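PDB 3HOL: TbpB, which probably binds host transferrin at the bacterial surface as the lipoprotein component of the transferrin receptor used for iron acquisition. Local coordinates for residues P35-I46 and F128-N136; N54-Y62 and I74-R85. All coordinates share one frame; numbering follows the deposited sequence.

Interaction 1. Residues P35-I46 and F128-N136; sequences PVSSFENKKVDI and FTSNANLNN
V44 and A132 form an antiparallel hydrogen-bonded pair that adds the short strand 43-44 to the N-terminal beta barrel, at the C-terminal end of strand 119-133. V44 N donates a hydrogen bond to A132 O at 2.8 Å, and A132 N donates one to V44 O at 3.0 Å; both are close to straight. A third, L134 N to K42 O at 2.7 Å, carries the ladder past the non-hydrogen-bonded pair K43 and N133. Beyond the pair, N131 ND2 donates to D45 OD1 at 3.0 Å, in the amide plane, and that oxygen also accepts from K43 NZ through its syn lone pair. A bend at the last torsion of K43 (chi4 -74°) brings NZ back to this salt bridge after the chain has run across the amide of N133, with CD 3.5 Å from N133 ND2. On the face of A132, its methyl group sits against S37 N and OG, and L134 CD1 reaches S37 OG and the backbone of S38. Further along, K42 CD lies 3.4 Å from N135 OD1, and a water links K42 NZ to N136 N. In the second shell, S37 OG is hydrogen-bonded to K155 O, and N131 OD1 to R140 NH2.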
loop_
_atom_site.group_PDB
_atom_site.type_symbol
_atom_site.label_atom_id
_atom_site.label_comp_id
_atom_site.label_asym_id
_atom_site.label_seq_id
_atom_site.Cartn_x
_atom_site.Cartn_y
_atom_site.Cartn_z
ATOM N N PRO A 35 27.605 -5.206 3.228
ATOM C CA PRO A 35 28.528 -5.017 4.357
ATOM C C PRO A 35 29.991 -5.213 3.969
ATOM O O PRO A 35 30.320 -6.063 3.144
ATOM C CB PRO A 35 28.139 -6.137 5.320
ATOM C CG PRO A 35 26.670 -6.317 5.064
ATOM C CD PRO A 35 26.586 -6.235 3.545
ATOM N N VAL A 36 30.850 -4.459 4.628
ATOM C CA VAL A 36 32.297 -4.537 4.469
ATOM C C VAL A 36 32.923 -4.585 5.881
ATOM O O VAL A 36 32.594 -3.768 6.739
ATOM C CB VAL A 36 32.798 -3.304 3.674
ATOM C CG1 VAL A 36 34.345 -3.189 3.727
ATOM C CG2 VAL A 36 32.277 -3.373 2.194
ATOM N N SER A 37 33.753 -5.579 6.126
ATOM C CA SER A 37 34.393 -5.737 7.430
ATOM C C SER A 37 35.860 -5.305 7.328
ATOM O O SER A 37 36.262 -4.755 6.308
ATOM C CB SER A 37 34.279 -7.177 7.914
ATOM O OG SER A 37 34.961 -8.076 7.060
ATOM N N SER A 38 36.641 -5.529 8.393
ATOM C CA SER A 38 38.062 -5.162 8.416
ATOM C C SER A 38 38.759 -5.981 9.480
ATOM O O SER A 38 38.093 -6.639 10.286
ATOM C CB SER A 38 38.222 -3.685 8.766
ATOM O OG SER A 38 37.810 -3.490 10.114
ATOM N N PHE A 39 40.095 -5.925 9.501
ATOM C CA PHE A 39 40.892 -6.644 10.515
ATOM C C PHE A 39 40.461 -6.286 11.947
ATOM O O PHE A 39 40.458 -7.153 12.836
ATOM C CB PHE A 39 42.418 -6.400 10.316
ATOM C CG PHE A 39 43.195 -6.285 11.619
ATOM C CD1 PHE A 39 43.670 -7.437 12.277
ATOM C CD2 PHE A 39 43.430 -5.015 12.207
ATOM C CE1 PHE A 39 44.372 -7.337 13.504
ATOM C CE2 PHE A 39 44.126 -4.897 13.426
ATOM C CZ PHE A 39 44.605 -6.066 14.084
ATOM N N GLU A 40 40.121 -5.020 12.167
ATOM C CA GLU A 40 39.697 -4.532 13.473
ATOM C C GLU A 40 38.253 -4.930 13.888
ATOM O O GLU A 40 38.002 -5.186 15.087
ATOM C CB GLU A 40 39.844 -3.017 13.541
ATOM C CG GLU A 40 38.678 -2.372 14.313
ATOM C CD GLU A 40 38.740 -0.862 14.371
ATOM O OE1 GLU A 40 38.715 -0.222 13.297
ATOM O OE2 GLU A 40 38.805 -0.323 15.497
ATOM N N ASN A 41 37.330 -4.956 12.914
ATOM C CA ASN A 41 35.932 -5.414 13.076
ATOM C C ASN A 41 35.698 -6.456 12.039
ATOM O O ASN A 41 35.287 -6.111 10.930
ATOM C CB ASN A 41 34.909 -4.322 12.760
ATOM C CG ASN A 41 34.827 -3.254 13.796
ATOM O OD1 ASN A 41 34.768 -2.072 13.443
ATOM N ND2 ASN A 41 34.765 -3.635 15.082
ATOM N N LYS A 42 35.954 -7.709 12.374
ATOM C CA LYS A 42 35.998 -8.773 11.395
ATOM C C LYS A 42 34.639 -9.305 10.971
ATOM O O LYS A 42 34.534 -9.914 9.928
ATOM C CB LYS A 42 36.832 -9.926 11.922
ATOM C CG LYS A 42 38.251 -9.540 12.306
ATOM C CD LYS A 42 39.046 -10.794 12.447
ATOM C CE LYS A 42 40.456 -10.530 12.923
ATOM N NZ LYS A 42 41.184 -11.790 12.664
ATOM N N LYS A 43 33.620 -9.122 11.810
ATOM C CA LYS A 43 32.231 -9.506 11.449
ATOM C C LYS A 43 31.372 -8.235 11.351
ATOM O O LYS A 43 31.293 -7.437 12.304
ATOM C CB LYS A 43 31.675 -10.519 12.462
ATOM C CG LYS A 43 30.498 -11.366 11.981
ATOM C CD LYS A 43 30.143 -12.461 13.019
ATOM C CE LYS A 43 28.714 -12.959 12.858
ATOM N NZ LYS A 43 27.778 -11.935 13.363
ATOM N N VAL A 44 30.781 -8.004 10.187
ATOM C CA VAL A 44 29.877 -6.878 10.001
ATOM C C VAL A 44 28.590 -7.421 9.335
ATOM O O VAL A 44 28.634 -8.028 8.238
ATOM C CB VAL A 44 30.510 -5.726 9.180
ATOM C CG1 VAL A 44 29.473 -4.631 8.784
ATOM C CG2 VAL A 44 31.695 -5.073 9.957
ATOM N N ASP A 45 27.470 -7.210 10.020
ATOM C CA ASP A 45 26.208 -7.875 9.667
ATOM C C ASP A 45 25.364 -6.989 8.768
ATOM O O ASP A 45 25.665 -5.816 8.603
ATOM C CB ASP A 45 25.419 -8.196 10.951
ATOM C CG ASP A 45 26.037 -9.358 11.743
ATOM O OD1 ASP A 45 26.782 -10.177 11.189
ATOM O OD2 ASP A 45 25.798 -9.402 12.950
ATOM N N ILE A 46 24.287 -7.545 8.208
ATOM C CA ILE A 46 23.283 -6.731 7.536
ATOM C C ILE A 46 22.779 -5.704 8.538
ATOM O O ILE A 46 22.394 -6.076 9.656
ATOM C CB ILE A 46 22.115 -7.615 7.015
ATOM C CG1 ILE A 46 22.642 -8.740 6.092
ATOM C CG2 ILE A 46 21.038 -6.784 6.283
ATOM C CD1 ILE A 46 23.232 -8.208 4.775
ATOM N N PHE A 128 20.696 -11.360 -3.501
ATOM C CA PHE A 128 21.074 -11.346 -2.095
ATOM C C PHE A 128 22.391 -10.658 -1.919
ATOM O O PHE A 128 23.182 -10.521 -2.885
ATOM C CB PHE A 128 21.219 -12.783 -1.500
ATOM C CG PHE A 128 22.281 -13.648 -2.191
ATOM C CD1 PHE A 128 23.616 -13.619 -1.776
ATOM C CD2 PHE A 128 21.934 -14.515 -3.226
ATOM C CE1 PHE A 128 24.591 -14.412 -2.429
ATOM C CE2 PHE A 128 22.896 -15.295 -3.873
ATOM C CZ PHE A 128 24.228 -15.238 -3.459
ATOM N N THR A 129 22.639 -10.264 -0.667
ATOM C CA THR A 129 24.020 -9.990 -0.235
ATOM C C THR A 129 24.264 -10.730 1.075
ATOM O O THR A 129 23.362 -10.787 1.925
ATOM C CB THR A 129 24.375 -8.466 -0.102
ATOM O OG1 THR A 129 25.704 -8.332 0.443
ATOM C CG2 THR A 129 23.364 -7.668 0.822
ATOM N N SER A 130 25.427 -11.365 1.220
ATOM C CA SER A 130 25.747 -11.904 2.557
ATOM C C SER A 130 26.278 -10.790 3.463
ATOM O O SER A 130 26.399 -9.632 3.059
ATOM C CB SER A 130 26.736 -13.068 2.468
ATOM O OG SER A 130 28.042 -12.537 2.271
ATOM N N ASN A 131 26.534 -11.118 4.731
ATOM C CA ASN A 131 27.297 -10.202 5.561
ATOM C C ASN A 131 28.790 -10.395 5.249
ATOM O O ASN A 131 29.127 -11.206 4.358
ATOM C CB ASN A 131 26.986 -10.444 7.049
ATOM C CG ASN A 131 27.446 -11.785 7.540
ATOM O OD1 ASN A 131 27.690 -12.717 6.776
ATOM N ND2 ASN A 131 27.543 -11.905 8.869
ATOM N N ALA A 132 29.657 -9.674 5.975
ATOM C CA ALA A 132 31.120 -9.762 5.825
ATOM C C ALA A 132 31.716 -10.394 7.084
ATOM O O ALA A 132 31.513 -9.882 8.194
ATOM C CB ALA A 132 31.753 -8.383 5.560
ATOM N N ASN A 133 32.437 -11.494 6.916
ATOM C CA ASN A 133 33.022 -12.207 8.076
ATOM C C ASN A 133 34.409 -12.672 7.771
ATOM O O ASN A 133 34.595 -13.674 7.065
ATOM C CB ASN A 133 32.195 -13.414 8.511
ATOM C CG ASN A 133 32.516 -13.871 9.945
ATOM O OD1 ASN A 133 33.617 -13.635 10.436
ATOM N ND2 ASN A 133 31.550 -14.562 10.601
ATOM N N LEU A 134 35.373 -11.948 8.334
ATOM C CA LEU A 134 36.797 -12.235 8.149
ATOM C C LEU A 134 37.358 -13.233 9.150
ATOM O O LEU A 134 38.525 -13.639 9.029
ATOM C CB LEU A 134 37.603 -10.942 8.264
ATOM C CG LEU A 134 37.953 -10.224 6.962
ATOM C CD1 LEU A 134 38.486 -8.831 7.284
ATOM C CD2 LEU A 134 38.954 -11.008 6.142
ATOM N N ASN A 135 36.552 -13.609 10.141
ATOM C CA ASN A 135 37.007 -14.543 11.167
ATOM C C ASN A 135 37.454 -15.897 10.622
ATOM O O ASN A 135 36.680 -16.599 9.954
ATOM C CB ASN A 135 35.940 -14.720 12.236
ATOM C CG ASN A 135 35.745 -13.469 13.053
ATOM O OD1 ASN A 135 36.695 -12.932 13.629
ATOM N ND2 ASN A 135 34.519 -12.975 13.088
ATOM N N ASN A 136 38.713 -16.257 10.906
ATOM C CA ASN A 136 39.258 -17.553 10.493
ATOM C C ASN A 136 38.388 -18.726 10.874
ATOM O O ASN A 136 38.308 -19.701 10.140
ATOM C CB ASN A 136 40.667 -17.774 11.064
ATOM C CG ASN A 136 41.778 -17.332 10.092
ATOM O OD1 ASN A 136 41.507 -16.865 8.972
ATOM N ND2 ASN A 136 43.039 -17.480 10.524
HETATM O O HOH W 1 39.945 -14.615 12.890
#

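Interaction 2. Residues N54-Y62 and I74-R85; sequences NGNLDDVPY and IKTKDSSLQYVR
R85 reaches the 54-62 loop through one direct hydrogen bond, in the plane of its guanidinium. NH1 donates to L57 O at 2.9 Å with an N-H...O angle of 161°, while NH2 donates to K75 O in its own segment, also at 2.9 Å. A water bound to NH1 continues to D58 O. The two carbonyls and the water all lie at the edge of the group and should fix its rotation. The side chain gets there extended from CG to NE, with CG anti to the backbone N (chi1 -176°). Aliphatic groups pack on both faces: V60 CG2 sits 3.3 Å above one, toward the rim, and K77 CB lies over the centre of the other. V60 CG2 also meets I74 CG2 at 3.9 Å. L57 inserts between backbone groups, its CD1 3.4 Å from Q82 O and 3.5 Å from V84 O. D58 OD1 and K77 NZ make a long salt bridge of 3.9 Å. On the loop side, N54 and N56 each make an Asx turn. R85, in strand 84-91, thus ties the loop after strand 50-52 to the backbone just after strand 72-74, an edge strand of a five-stranded antiparallel sheet.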
loop_
_atom_site.group_PDB
_atom_site.type_symbol
_atom_site.label_atom_id
_atom_site.label_comp_id
_atom_site.label_asym_id
_atom_site.label_seq_id
_atom_site.Cartn_x
_atom_site.Cartn_y
_atom_site.Cartn_z
ATOM N N ASN A 54 10.339 5.988 -3.794
ATOM C CA ASN A 54 10.263 6.222 -5.240
ATOM C C ASN A 54 9.871 4.868 -5.874
ATOM O O ASN A 54 10.668 3.920 -5.812
ATOM C CB ASN A 54 11.666 6.689 -5.724
ATOM C CG ASN A 54 11.764 6.859 -7.220
ATOM O OD1 ASN A 54 10.787 6.704 -7.932
ATOM N ND2 ASN A 54 12.965 7.194 -7.714
ATOM N N GLY A 55 8.664 4.781 -6.449
ATOM C CA GLY A 55 8.199 3.588 -7.186
ATOM C C GLY A 55 8.567 3.511 -8.664
ATOM O O GLY A 55 8.117 2.591 -9.356
ATOM N N ASN A 56 9.394 4.446 -9.157
ATOM C CA ASN A 56 9.747 4.456 -10.585
ATOM C C ASN A 56 10.768 3.367 -10.826
ATOM O O ASN A 56 11.863 3.414 -10.265
ATOM C CB ASN A 56 10.292 5.852 -11.019
ATOM C CG ASN A 56 10.780 5.905 -12.504
ATOM O OD1 ASN A 56 10.832 4.900 -13.233
ATOM N ND2 ASN A 56 11.118 7.123 -12.949
ATOM N N LEU A 57 10.414 2.413 -11.682
ATOM C CA LEU A 57 11.262 1.254 -11.955
ATOM C C LEU A 57 12.542 1.565 -12.727
ATOM O O LEU A 57 13.483 0.770 -12.717
ATOM C CB LEU A 57 10.469 0.156 -12.664
ATOM C CG LEU A 57 9.169 -0.257 -11.921
ATOM C CD1 LEU A 57 8.577 -1.438 -12.669
ATOM C CD2 LEU A 57 9.404 -0.637 -10.408
ATOM N N ASP A 58 12.581 2.718 -13.375
ATOM C CA ASP A 58 13.754 3.113 -14.125
ATOM C C ASP A 58 14.807 3.737 -13.256
ATOM O O ASP A 58 15.952 3.850 -13.682
ATOM C CB ASP A 58 13.344 4.059 -15.251
ATOM C CG ASP A 58 12.656 3.318 -16.357
ATOM O OD1 ASP A 58 13.171 2.257 -16.752
ATOM O OD2 ASP A 58 11.588 3.751 -16.801
ATOM N N ASP A 59 14.430 4.173 -12.059
ATOM C CA ASP A 59 15.434 4.666 -11.122
ATOM C C ASP A 59 15.913 3.570 -10.152
ATOM O O ASP A 59 15.156 3.135 -9.267
ATOM C CB ASP A 59 14.869 5.816 -10.304
ATOM C CG ASP A 59 14.440 6.999 -11.161
ATOM O OD1 ASP A 59 14.966 7.202 -12.285
ATOM O OD2 ASP A 59 13.572 7.746 -10.682
ATOM N N VAL A 60 17.162 3.163 -10.287
ATOM C CA VAL A 60 17.745 2.197 -9.387
ATOM C C VAL A 60 18.338 2.945 -8.175
ATOM O O VAL A 60 18.935 4.012 -8.357
ATOM C CB VAL A 60 18.791 1.377 -10.142
ATOM C CG1 VAL A 60 19.332 0.287 -9.310
ATOM C CG2 VAL A 60 18.120 0.725 -11.374
ATOM N N PRO A 61 18.156 2.411 -6.937
ATOM C CA PRO A 61 18.752 3.091 -5.795
ATOM C C PRO A 61 20.265 3.335 -5.982
ATOM O O PRO A 61 20.971 2.460 -6.470
ATOM C CB PRO A 61 18.526 2.112 -4.641
ATOM C CG PRO A 61 17.392 1.272 -5.022
ATOM C CD PRO A 61 17.341 1.241 -6.533
ATOM N N TYR A 62 20.754 4.514 -5.607
ATOM C CA TYR A 62 22.200 4.816 -5.625
ATOM C C TYR A 62 22.864 4.777 -6.996
ATOM O O TYR A 62 24.091 4.663 -7.117
ATOM C CB TYR A 62 22.943 3.915 -4.610
ATOM C CG TYR A 62 22.504 4.267 -3.202
ATOM C CD1 TYR A 62 22.923 5.461 -2.617
ATOM C CD2 TYR A 62 21.632 3.442 -2.486
ATOM C CE1 TYR A 62 22.508 5.823 -1.328
ATOM C CE2 TYR A 62 21.201 3.780 -1.193
ATOM C CZ TYR A 62 21.652 4.985 -0.627
ATOM O OH TYR A 62 21.251 5.355 0.636
ATOM N N ILE A 74 24.867 -2.815 -12.762
ATOM C CA ILE A 74 23.480 -2.654 -12.325
ATOM C C ILE A 74 22.686 -3.769 -12.987
ATOM O O ILE A 74 22.729 -3.931 -14.218
ATOM C CB ILE A 74 22.939 -1.295 -12.792
ATOM C CG1 ILE A 74 23.691 -0.175 -12.046
ATOM C CG2 ILE A 74 21.361 -1.163 -12.597
ATOM C CD1 ILE A 74 23.510 1.154 -12.706
ATOM N N LYS A 75 22.008 -4.574 -12.188
ATOM C CA LYS A 75 21.339 -5.733 -12.776
ATOM C C LYS A 75 20.306 -5.204 -13.739
ATOM O O LYS A 75 19.593 -4.264 -13.433
ATOM C CB LYS A 75 20.637 -6.568 -11.731
ATOM C CG LYS A 75 20.220 -7.970 -12.290
ATOM C CD LYS A 75 19.232 -8.653 -11.315
ATOM C CE LYS A 75 18.876 -10.058 -11.789
ATOM N NZ LYS A 75 17.840 -10.624 -10.861
ATOM N N THR A 76 20.253 -5.820 -14.905
ATOM C CA THR A 76 19.388 -5.398 -16.003
ATOM C C THR A 76 17.887 -5.380 -15.614
ATOM O O THR A 76 17.464 -6.099 -14.691
ATOM C CB THR A 76 19.652 -6.308 -17.241
ATOM O OG1 THR A 76 19.047 -5.733 -18.403
ATOM C CG2 THR A 76 19.051 -7.677 -17.023
ATOM N N LYS A 77 17.115 -4.539 -16.293
ATOM C CA LYS A 77 15.690 -4.419 -16.076
ATOM C C LYS A 77 14.950 -5.461 -16.921
ATOM O O LYS A 77 15.160 -5.538 -18.136
ATOM C CB LYS A 77 15.241 -3.023 -16.501
ATOM C CG LYS A 77 13.813 -2.672 -16.098
ATOM C CD LYS A 77 13.555 -1.172 -16.354
ATOM C CE LYS A 77 12.139 -0.743 -15.938
ATOM N NZ LYS A 77 11.116 -1.091 -16.960
ATOM N N ASP A 78 14.124 -6.286 -16.276
ATOM C CA ASP A 78 13.335 -7.279 -16.979
ATOM C C ASP A 78 12.138 -6.579 -17.658
ATOM O O ASP A 78 11.251 -6.076 -16.982
ATOM C CB ASP A 78 12.896 -8.372 -15.994
ATOM C CG ASP A 78 12.037 -9.474 -16.639
ATOM O OD1 ASP A 78 11.490 -9.294 -17.762
ATOM O OD2 ASP A 78 11.902 -10.550 -15.993
ATOM N N SER A 79 12.104 -6.572 -19.000
ATOM C CA SER A 79 11.093 -5.799 -19.727
ATOM C C SER A 79 9.646 -6.299 -19.546
ATOM O O SER A 79 8.720 -5.578 -19.866
ATOM C CB SER A 79 11.437 -5.724 -21.223
ATOM O OG SER A 79 12.541 -4.827 -21.391
ATOM N N SER A 80 9.471 -7.514 -19.047
ATOM C CA SER A 80 8.113 -8.053 -18.827
ATOM C C SER A 80 7.489 -7.591 -17.494
ATOM O O SER A 80 6.297 -7.819 -17.240
ATOM C CB SER A 80 8.143 -9.574 -18.903
ATOM O OG SER A 80 8.915 -10.126 -17.830
ATOM N N LEU A 81 8.307 -7.015 -16.617
ATOM C CA LEU A 81 7.828 -6.561 -15.291
ATOM C C LEU A 81 7.362 -5.133 -15.405
ATOM O O LEU A 81 8.155 -4.255 -15.737
ATOM C CB LEU A 81 8.948 -6.682 -14.219
ATOM C CG LEU A 81 9.361 -8.133 -13.942
ATOM C CD1 LEU A 81 10.498 -8.216 -12.934
ATOM C CD2 LEU A 81 8.137 -8.948 -13.423
ATOM N N GLN A 82 6.080 -4.889 -15.121
ATOM C CA GLN A 82 5.510 -3.536 -15.221
ATOM C C GLN A 82 5.452 -2.776 -13.901
ATOM O O GLN A 82 5.396 -1.539 -13.881
ATOM C CB GLN A 82 4.079 -3.619 -15.791
ATOM C CG GLN A 82 3.994 -4.260 -17.172
ATOM C CD GLN A 82 2.565 -4.338 -17.602
ATOM O OE1 GLN A 82 1.933 -5.377 -17.459
ATOM N NE2 GLN A 82 2.018 -3.220 -18.056
ATOM N N TYR A 83 5.459 -3.484 -12.784
ATOM C CA TYR A 83 5.142 -2.828 -11.498
ATOM C C TYR A 83 6.206 -3.081 -10.444
ATOM O O TYR A 83 6.152 -2.451 -9.391
ATOM C CB TYR A 83 3.799 -3.374 -10.947
ATOM C CG TYR A 83 2.668 -3.101 -11.903
ATOM C CD1 TYR A 83 2.202 -1.784 -12.080
ATOM C CD2 TYR A 83 2.056 -4.136 -12.620
ATOM C CE1 TYR A 83 1.157 -1.485 -12.962
ATOM C CE2 TYR A 83 0.995 -3.865 -13.502
ATOM C CZ TYR A 83 0.550 -2.524 -13.673
ATOM O OH TYR A 83 -0.494 -2.211 -14.539
ATOM N N VAL A 84 7.125 -4.024 -10.669
ATOM C CA VAL A 84 8.128 -4.323 -9.625
ATOM C C VAL A 84 9.551 -4.394 -10.211
ATOM O O VAL A 84 9.715 -4.557 -11.414
ATOM C CB VAL A 84 7.804 -5.651 -8.867
ATOM C CG1 VAL A 84 6.423 -5.604 -8.255
ATOM C CG2 VAL A 84 7.935 -6.918 -9.795
ATOM N N ARG A 85 10.571 -4.268 -9.372
ATOM C CA ARG A 85 11.963 -4.520 -9.827
ATOM C C ARG A 85 12.794 -4.878 -8.616
ATOM O O ARG A 85 12.722 -4.197 -7.588
ATOM C CB ARG A 85 12.585 -3.257 -10.486
ATOM C CG ARG A 85 13.996 -3.508 -11.045
ATOM C CD ARG A 85 14.567 -2.274 -11.783
ATOM N NE ARG A 85 15.858 -2.581 -12.453
ATOM C CZ ARG A 85 16.496 -1.753 -13.283
ATOM N NH1 ARG A 85 15.942 -0.562 -13.601
ATOM N NH2 ARG A 85 17.665 -2.127 -13.834
HETATM O O HOH W 2 16.916 1.563 -15.364
#

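Overall arrangement
Both contacts are partly buried and belong to the N-terminal half of the chain, with centres 28 Å apart and nearest atoms about 8 Å apart. Interaction 1 lies farther out, its centre 34 Å from that of the chain against 18 Å for interaction 2. They hold different elements: 35-46 joins the barrel strand 119-133, whereas 54-62 and 74-85 connect strands of the separate five-stranded sheet. That sheet nevertheless links them, because strand 29-33 leads into 35-46. The chemistry follows the setting. Regular backbone pairing dominates interaction 1, with polar side chains along one face; interaction 2 has no strand ladder and relies on an arginine and apolar side chains.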